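Local coordinates for auracyanin-A (Chloroflexus aurantiacus, PDB 2AAN), which carries electrons as a blue copper protein of the cupredoxin fold and is probably a soluble electron acceptor for alternative complex III, at residues A[23-32]-A[54-62]; A[70-78]-A[120-129]. All coordinates share one frame; numbering follows the deposited sequence.

Contact 1. Residues A[23-32]-A[54-62]; sequences IGSKGEELAF and AVQQHNWIL. With CU (copper (II) ion), chain B.
The imidazole of His58 lies against Ser25 CB and binds copper. With CG anti to the carbonyl carbon (chi1 -66°), the ring turns toward Ser25 with ND1 on the metal. CB comes first and lies 3.5 Å from copper. On one branch ND1 bonds the metal at 2.1 Å, and CE1 lies 4.3 Å from Glu29 O. On the other, CD2 runs past Ser25 CB. At the tip, NE2 lies 3.8 Å from Ser25 CB and donates to a water 2.8 Å away. That water donates to Gly27 O and Glu29 O, both in the type II' turn from Lys26 to Glu29. Gly27 O also accepts from Ser25 OG. A second water joins Glu28 O and OE2 to Gln56 NE2. Glu28 OE2 is also hydrogen-bonded to Ser53. Further in, the edge of Trp60 points at the face of Phe32 in an offset edge-to-face pair, planes at 76°. Phe32 CE2 lies 3.7 Å from Trp60 CD1. Asn59 O sits at the Phe32 ring edge, 3.5 Å from CZ. Replacing Phe32 by an alanine is likely to leave the Trp60 edge without its aromatic mate. His58 is the ligand from the loop before strand 61-63 of this cupredoxin fold; the others come from further along the chain. No hydrogen bond joins the segments directly. Water bridges carry the polar link, and the one at NE2 probably helps fix the copper-binding imidazole.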
loop_
_atom_site.group_PDB
_atom_site.type_symbol
_atom_site.label_atom_id
_atom_site.label_comp_id
_atom_site.label_asym_id
_atom_site.label_seq_id
_atom_site.Cartn_x
_atom_site.Cartn_y
_atom_site.Cartn_z
ATOM N N ILE A 23 -9.030 4.446 2.808
ATOM C CA ILE A 23 -7.803 4.879 3.467
ATOM C C ILE A 23 -7.243 6.007 2.670
ATOM O O ILE A 23 -7.527 6.126 1.484
ATOM C CB ILE A 23 -6.786 3.712 3.637
ATOM C CG1 ILE A 23 -5.575 4.136 4.457
ATOM C CG2 ILE A 23 -6.397 3.115 2.277
ATOM C CD1 ILE A 23 -4.705 2.984 4.876
ATOM N N GLY A 24 -6.457 6.859 3.316
ATOM C CA GLY A 24 -5.886 7.969 2.585
ATOM C C GLY A 24 -4.547 8.342 3.151
ATOM O O GLY A 24 -4.050 7.704 4.054
ATOM N N SER A 25 -3.955 9.371 2.582
ATOM C CA SER A 25 -2.793 9.983 3.181
ATOM C C SER A 25 -3.296 10.837 4.362
ATOM O O SER A 25 -4.401 11.360 4.359
ATOM C CB SER A 25 -2.035 10.809 2.179
ATOM O OG SER A 25 -2.725 11.995 1.840
ATOM N N LYS A 26 -2.453 11.000 5.356
ATOM C CA LYS A 26 -2.770 11.886 6.472
ATOM C C LYS A 26 -2.416 13.283 5.983
ATOM O O LYS A 26 -1.341 13.799 6.241
ATOM C CB LYS A 26 -1.982 11.475 7.689
ATOM C CG LYS A 26 -2.396 12.237 8.945
ATOM C CD LYS A 26 -1.373 12.119 10.037
ATOM C CE LYS A 26 -1.603 13.170 11.121
ATOM N NZ LYS A 26 -2.905 12.915 11.771
ATOM N N GLY A 27 -3.314 13.865 5.198
ATOM C CA GLY A 27 -3.086 15.206 4.617
ATOM C C GLY A 27 -1.789 15.267 3.835
ATOM O O GLY A 27 -1.564 14.469 2.923
ATOM N N GLU A 28 -0.929 16.197 4.212
ATOM C CA GLU A 28 0.337 16.405 3.544
ATOM C C GLU A 28 1.482 15.573 4.137
ATOM O O GLU A 28 2.598 15.618 3.640
ATOM C CB GLU A 28 0.704 17.885 3.587
ATOM C CG GLU A 28 -0.289 18.761 2.890
ATOM C CD GLU A 28 -0.377 18.503 1.411
ATOM O OE1 GLU A 28 -1.425 18.880 0.835
ATOM O OE2 GLU A 28 0.580 17.917 0.822
ATOM N N GLU A 29 1.189 14.782 5.166
ATOM C CA GLU A 29 2.212 14.020 5.871
ATOM C C GLU A 29 2.572 12.743 5.107
ATOM O O GLU A 29 1.793 12.251 4.308
ATOM C CB GLU A 29 1.703 13.601 7.251
ATOM C CG GLU A 29 1.427 14.762 8.181
ATOM C CD GLU A 29 2.688 15.541 8.509
ATOM O OE1 GLU A 29 3.781 14.924 8.624
ATOM O OE2 GLU A 29 2.588 16.776 8.659
ATOM N N LEU A 30 3.729 12.190 5.454
ATOM C CA LEU A 30 4.211 10.941 4.929
ATOM C C LEU A 30 3.671 9.826 5.851
ATOM O O LEU A 30 4.398 9.217 6.617
ATOM C CB LEU A 30 5.733 10.946 4.866
ATOM C CG LEU A 30 6.356 11.587 3.620
ATOM C CD1 LEU A 30 5.608 12.719 2.943
ATOM C CD2 LEU A 30 7.750 11.916 3.798
ATOM N N ALA A 31 2.372 9.579 5.735
ATOM C CA ALA A 31 1.641 8.702 6.644
ATOM C C ALA A 31 0.343 8.385 5.978
ATOM O O ALA A 31 -0.234 9.249 5.289
ATOM C CB ALA A 31 1.349 9.403 7.972
ATOM N N PHE A 32 -0.121 7.167 6.207
ATOM C CA PHE A 32 -1.505 6.808 5.949
ATOM C C PHE A 32 -2.334 7.326 7.104
ATOM O O PHE A 32 -1.878 7.374 8.256
ATOM C CB PHE A 32 -1.672 5.299 5.807
ATOM C CG PHE A 32 -0.958 4.703 4.618
ATOM C CD1 PHE A 32 0.206 3.986 4.784
ATOM C CD2 PHE A 32 -1.509 4.805 3.356
ATOM C CE1 PHE A 32 0.844 3.401 3.681
ATOM C CE2 PHE A 32 -0.881 4.268 2.256
ATOM C CZ PHE A 32 0.317 3.576 2.416
ATOM N N ALA A 54 -2.109 17.501 -2.504
ATOM C CA ALA A 54 -2.143 18.052 -3.845
ATOM C C ALA A 54 -0.768 17.913 -4.485
ATOM O O ALA A 54 -0.629 18.079 -5.676
ATOM C CB ALA A 54 -2.536 19.523 -3.769
ATOM N N VAL A 55 0.254 17.572 -3.689
ATOM C CA VAL A 55 1.651 17.703 -4.137
ATOM C C VAL A 55 2.539 16.468 -3.894
ATOM O O VAL A 55 3.762 16.512 -4.059
ATOM C CB VAL A 55 2.279 18.948 -3.470
ATOM C CG1 VAL A 55 1.467 20.204 -3.825
ATOM C CG2 VAL A 55 2.366 18.792 -1.947
ATOM N N GLN A 56 1.921 15.356 -3.535
ATOM C CA GLN A 56 2.644 14.140 -3.319
ATOM C C GLN A 56 1.981 13.165 -4.244
ATOM O O GLN A 56 0.794 13.345 -4.580
ATOM C CB GLN A 56 2.479 13.711 -1.891
ATOM C CG GLN A 56 3.116 14.632 -0.912
ATOM C CD GLN A 56 4.614 14.454 -0.837
ATOM O OE1 GLN A 56 5.190 13.541 -1.451
ATOM N NE2 GLN A 56 5.245 15.278 -0.027
ATOM N N GLN A 57 2.771 12.193 -4.692
ATOM C CA GLN A 57 2.235 10.937 -5.195
ATOM C C GLN A 57 2.341 9.941 -4.065
ATOM O O GLN A 57 3.224 10.048 -3.253
ATOM C CB GLN A 57 2.964 10.430 -6.469
ATOM C CG GLN A 57 4.432 10.668 -6.480
ATOM C CD GLN A 57 5.125 10.160 -7.695
ATOM O OE1 GLN A 57 4.534 9.508 -8.553
ATOM N NE2 GLN A 57 6.416 10.447 -7.771
ATOM N N HIS A 58 1.432 8.980 -4.034
ATOM C CA HIS A 58 1.471 7.889 -3.074
ATOM C C HIS A 58 0.939 6.619 -3.729
ATOM O O HIS A 58 0.091 6.667 -4.623
ATOM C CB HIS A 58 0.540 8.156 -1.901
ATOM C CG HIS A 58 0.930 9.314 -1.027
ATOM N ND1 HIS A 58 2.061 9.313 -0.241
ATOM C CD2 HIS A 58 0.325 10.512 -0.816
ATOM C CE1 HIS A 58 2.137 10.458 0.420
ATOM N NE2 HIS A 58 1.077 11.194 0.110
ATOM N N ASN A 59 1.310 5.498 -3.137
ATOM C CA ASN A 59 0.612 4.249 -3.409
ATOM C C ASN A 59 0.371 3.472 -2.123
ATOM O O ASN A 59 0.746 3.917 -1.032
ATOM C CB ASN A 59 1.321 3.426 -4.506
ATOM C CG ASN A 59 2.758 3.085 -4.182
ATOM O OD1 ASN A 59 3.128 3.053 -3.036
ATOM N ND2 ASN A 59 3.583 2.822 -5.213
ATOM N N TRP A 60 -0.324 2.355 -2.265
ATOM C CA TRP A 60 -0.649 1.439 -1.142
ATOM C C TRP A 60 -0.318 0.071 -1.648
ATOM O O TRP A 60 -0.982 -0.405 -2.553
ATOM C CB TRP A 60 -2.126 1.514 -0.777
ATOM C CG TRP A 60 -2.534 0.669 0.395
ATOM C CD1 TRP A 60 -2.655 1.079 1.672
ATOM C CD2 TRP A 60 -2.965 -0.698 0.365
ATOM N NE1 TRP A 60 -3.046 0.026 2.484
ATOM C CE2 TRP A 60 -3.273 -1.070 1.698
ATOM C CE3 TRP A 60 -3.078 -1.654 -0.634
ATOM C CZ2 TRP A 60 -3.678 -2.355 2.046
ATOM C CZ3 TRP A 60 -3.484 -2.933 -0.287
ATOM C CH2 TRP A 60 -3.807 -3.265 1.035
ATOM N N ILE A 61 0.744 -0.506 -1.092
ATOM C CA ILE A 61 1.254 -1.792 -1.517
ATOM C C ILE A 61 1.255 -2.752 -0.324
ATOM O O ILE A 61 1.878 -2.483 0.707
ATOM C CB ILE A 61 2.694 -1.665 -2.066
ATOM C CG1 ILE A 61 2.816 -0.535 -3.109
ATOM C CG2 ILE A 61 3.221 -2.989 -2.603
ATOM C CD1 ILE A 61 1.954 -0.601 -4.361
ATOM N N LEU A 62 0.589 -3.881 -0.494
ATOM C CA LEU A 62 0.528 -4.915 0.520
ATOM C C LEU A 62 1.576 -5.945 0.274
ATOM O O LEU A 62 1.591 -6.579 -0.780
ATOM C CB LEU A 62 -0.826 -5.598 0.485
ATOM C CG LEU A 62 -1.129 -6.664 1.523
ATOM C CD1 LEU A 62 -1.049 -6.105 2.933
ATOM C CD2 LEU A 62 -2.504 -7.182 1.286
HETATM CU CU CU B . 3.622 7.967 -0.275
HETATM O O HOH W 1 0.689 13.206 2.090
HETATM O O HOH W 2 3.284 16.975 1.393
#

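Contact 2. Residues A[70-78]-A[120-129]. With CU (copper (II) ion), chain B.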
loop_
_atom_site.group_PDB
_atom_site.type_symbol
_atom_site.label_atom_id
_atom_site.label_comp_id
_atom_site.label_asym_id
_atom_site.label_seq_id
_atom_site.Cartn_x
_atom_site.Cartn_y
_atom_site.Cartn_z
ATOM N N ALA A 70 9.955 -5.103 3.093
ATOM C CA ALA A 70 9.404 -3.771 2.754
ATOM C C ALA A 70 10.503 -2.808 2.292
ATOM O O ALA A 70 10.367 -2.103 1.275
ATOM C CB ALA A 70 8.678 -3.180 3.965
ATOM N N ALA A 71 11.589 -2.759 3.047
ATOM C CA ALA A 71 12.665 -1.842 2.708
ATOM C C ALA A 71 13.305 -2.205 1.365
ATOM O O ALA A 71 13.634 -1.325 0.543
ATOM C CB ALA A 71 13.715 -1.829 3.790
ATOM N N ASN A 72 13.485 -3.500 1.146
ATOM C CA ASN A 72 13.991 -4.004 -0.131
ATOM C C ASN A 72 13.102 -3.593 -1.319
ATOM O O ASN A 72 13.607 -3.146 -2.348
ATOM C CB ASN A 72 14.164 -5.527 -0.045
ATOM C CG ASN A 72 14.591 -6.157 -1.374
ATOM O OD1 ASN A 72 13.771 -6.782 -2.069
ATOM N ND2 ASN A 72 15.873 -6.004 -1.730
ATOM N N ILE A 73 11.790 -3.760 -1.174
ATOM C CA ILE A 73 10.853 -3.403 -2.216
ATOM C C ILE A 73 10.884 -1.899 -2.472
ATOM O O ILE A 73 11.116 -1.445 -3.608
ATOM C CB ILE A 73 9.418 -3.878 -1.867
ATOM C CG1 ILE A 73 9.357 -5.390 -1.955
ATOM C CG2 ILE A 73 8.409 -3.254 -2.811
ATOM C CD1 ILE A 73 8.186 -5.972 -1.303
ATOM N N ALA A 74 10.707 -1.108 -1.430
ATOM C CA ALA A 74 10.849 0.357 -1.598
ATOM C C ALA A 74 12.191 0.738 -2.230
ATOM O O ALA A 74 12.256 1.589 -3.128
ATOM C CB ALA A 74 10.660 1.074 -0.273
ATOM N N ASN A 75 13.272 0.108 -1.798
ATOM C CA ASN A 75 14.571 0.483 -2.358
ATOM C C ASN A 75 14.656 0.193 -3.864
ATOM O O ASN A 75 15.219 0.997 -4.627
ATOM C CB ASN A 75 15.709 -0.206 -1.626
ATOM C CG ASN A 75 17.038 0.177 -2.176
ATOM O OD1 ASN A 75 17.540 1.276 -1.929
ATOM N ND2 ASN A 75 17.625 -0.717 -2.949
ATOM N N ALA A 76 14.086 -0.942 -4.285
ATOM C CA ALA A 76 14.012 -1.310 -5.695
ATOM C C ALA A 76 13.216 -0.266 -6.463
ATOM O O ALA A 76 13.560 0.096 -7.590
ATOM C CB ALA A 76 13.365 -2.693 -5.857
ATOM N N GLY A 77 12.180 0.272 -5.833
ATOM C CA GLY A 77 11.340 1.257 -6.470
ATOM C C GLY A 77 12.073 2.537 -6.829
ATOM O O GLY A 77 11.679 3.248 -7.737
ATOM N N LEU A 78 13.136 2.855 -6.108
ATOM C CA LEU A 78 13.903 4.089 -6.411
ATOM C C LEU A 78 14.438 4.131 -7.824
ATOM O O LEU A 78 14.600 5.215 -8.415
ATOM C CB LEU A 78 15.079 4.256 -5.448
ATOM C CG LEU A 78 14.772 4.568 -3.999
ATOM C CD1 LEU A 78 16.072 4.607 -3.242
ATOM C CD2 LEU A 78 14.013 5.890 -3.833
ATOM N N LEU A 120 2.328 -6.088 6.245
ATOM C CA LEU A 120 2.620 -4.652 6.166
ATOM C C LEU A 120 2.053 -4.095 4.893
ATOM O O LEU A 120 2.067 -4.768 3.865
ATOM C CB LEU A 120 4.126 -4.405 6.164
ATOM C CG LEU A 120 4.862 -4.809 7.421
ATOM C CD1 LEU A 120 6.373 -4.778 7.197
ATOM C CD2 LEU A 120 4.490 -3.943 8.599
ATOM N N TYR A 121 1.519 -2.877 4.975
ATOM C CA TYR A 121 1.291 -2.095 3.793
ATOM C C TYR A 121 2.166 -0.871 3.878
ATOM O O TYR A 121 2.426 -0.388 4.967
ATOM C CB TYR A 121 -0.195 -1.767 3.547
ATOM C CG TYR A 121 -0.963 -1.090 4.664
ATOM C CD1 TYR A 121 -0.868 0.284 4.863
ATOM C CD2 TYR A 121 -1.837 -1.810 5.482
ATOM C CE1 TYR A 121 -1.607 0.913 5.847
ATOM C CE2 TYR A 121 -2.577 -1.186 6.457
ATOM C CZ TYR A 121 -2.453 0.173 6.658
ATOM O OH TYR A 121 -3.166 0.820 7.655
ATOM N N ILE A 122 2.704 -0.482 2.719
ATOM C CA ILE A 122 3.696 0.567 2.593
ATOM C C ILE A 122 3.405 1.396 1.350
ATOM O O ILE A 122 2.621 1.013 0.482
ATOM C CB ILE A 122 5.150 0.028 2.498
ATOM C CG1 ILE A 122 5.376 -0.778 1.194
ATOM C CG2 ILE A 122 5.452 -0.864 3.682
ATOM C CD1 ILE A 122 6.802 -1.211 0.941
ATOM N N CYS A 123 4.032 2.563 1.293
ATOM C CA CYS A 123 4.065 3.334 0.048
ATOM C C CYS A 123 5.490 3.272 -0.460
ATOM O O CYS A 123 6.401 3.495 0.318
ATOM C CB CYS A 123 3.680 4.765 0.320
ATOM S SG CYS A 123 3.931 5.912 -1.053
ATOM N N THR A 124 5.682 3.006 -1.742
ATOM C CA THR A 124 7.029 2.932 -2.321
ATOM C C THR A 124 7.453 4.181 -3.107
ATOM O O THR A 124 8.464 4.168 -3.790
ATOM C CB THR A 124 7.142 1.697 -3.232
ATOM O OG1 THR A 124 6.235 1.821 -4.310
ATOM C CG2 THR A 124 6.836 0.435 -2.449
ATOM N N VAL A 125 6.723 5.277 -2.981
ATOM C CA VAL A 125 7.170 6.524 -3.585
ATOM C C VAL A 125 8.504 6.920 -2.883
ATOM O O VAL A 125 8.620 6.786 -1.669
ATOM C CB VAL A 125 6.053 7.586 -3.509
ATOM C CG1 VAL A 125 6.589 9.034 -3.782
ATOM C CG2 VAL A 125 4.887 7.188 -4.446
ATOM N N PRO A 126 9.524 7.328 -3.664
ATOM C CA PRO A 126 10.835 7.595 -3.106
ATOM C C PRO A 126 10.794 8.403 -1.816
ATOM O O PRO A 126 10.232 9.483 -1.787
ATOM C CB PRO A 126 11.536 8.386 -4.235
ATOM C CG PRO A 126 11.021 7.732 -5.458
ATOM C CD PRO A 126 9.548 7.464 -5.135
ATOM N N GLY A 127 11.416 7.871 -0.769
ATOM C CA GLY A 127 11.510 8.575 0.505
ATOM C C GLY A 127 10.336 8.439 1.468
ATOM O O GLY A 127 10.435 8.868 2.629
ATOM N N HIS A 128 9.209 7.879 1.044
ATOM C CA HIS A 128 8.026 7.843 1.963
ATOM C C HIS A 128 8.092 6.733 2.992
ATOM O O HIS A 128 7.711 6.935 4.142
ATOM C CB HIS A 128 6.737 7.763 1.175
ATOM C CG HIS A 128 6.474 8.994 0.392
ATOM N ND1 HIS A 128 5.250 9.270 -0.169
ATOM C CD2 HIS A 128 7.284 10.037 0.083
ATOM C CE1 HIS A 128 5.319 10.435 -0.798
ATOM N NE2 HIS A 128 6.537 10.930 -0.637
ATOM N N TYR A 129 8.566 5.563 2.568
ATOM C CA TYR A 129 8.920 4.479 3.484
ATOM C C TYR A 129 10.299 4.834 3.994
ATOM O O TYR A 129 11.133 5.307 3.201
ATOM C CB TYR A 129 8.906 3.106 2.753
ATOM C CG TYR A 129 9.316 1.961 3.659
ATOM C CD1 TYR A 129 8.385 1.360 4.498
ATOM C CD2 TYR A 129 10.644 1.598 3.793
ATOM C CE1 TYR A 129 8.731 0.381 5.383
ATOM C CE2 TYR A 129 11.026 0.591 4.707
ATOM C CZ TYR A 129 10.062 -0.025 5.485
ATOM O OH TYR A 129 10.370 -1.032 6.387
HETATM CU CU CU B . 3.622 7.967 -0.275
HETATM O O HOH W 3 11.102 4.087 -3.418
#
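The Tyr129 ring lies against the helix 67-80, with Ala70 C over one face, offset toward the rim. Ala71 CA approaches the same ring obliquely, 3.5 Å from CE2. Ala70 CB comes near the phenol end, 3.8 Å from CZ. Ala74 CB meets Tyr129 CB at the base of the ring. CG of Tyr129 is anti to the backbone N (chi1 178°), which lays the ring along the alanines. Its OH is hydrogen-bonded to Glu67. The His128 ring has Val125 CG1 over one face and binds copper through ND1 at 2.1 Å. Thr124 turns its methyl CG2 to Ile73 CG2, while its OG1 is hydrogen-bonded to Tyr86 O. At the far end Leu78 CD2 touches Pro126 CB at 3.5 Å, the two side chains running antiparallel alongside each other. One water donates to both Ala74 O and Thr124 O. Cys123 SG bonds copper at 2.2 Å and accepts a hydrogen bond from Val125 N (3.5 Å, N-H...S angle 162°). Such a bond to the thiolate is familiar in cupredoxins and probably tempers its charge. The helix packs on the ligand loop through alanines and the larger Ile73 and Leu78, while the side chain of Cys123 points away from it to the copper.

How the contacts relate
The two contacts meet at one copper ion. Contact 1 supplies His58, contact 2 supplies Cys123 and His128, and Met132 is the fourth residue of the site. The centres of the two contacts are about 13 Å apart. His58 ND1 and His128 ND1 come within 3.2 Å of each other as ligands of the same metal. Asn59 OD1 probably accepts a hydrogen bond from Thr124 N at 2.9 Å, tying the residue after one ligand to the residue after another. Strands 61-63 and 117-122 are antiparallel neighbours in one sheet, and Ile61 N lies 2.9 Å from Ile122 O. The chain passes from contact 1 into the helix of contact 2; segment 120-129 comes much later.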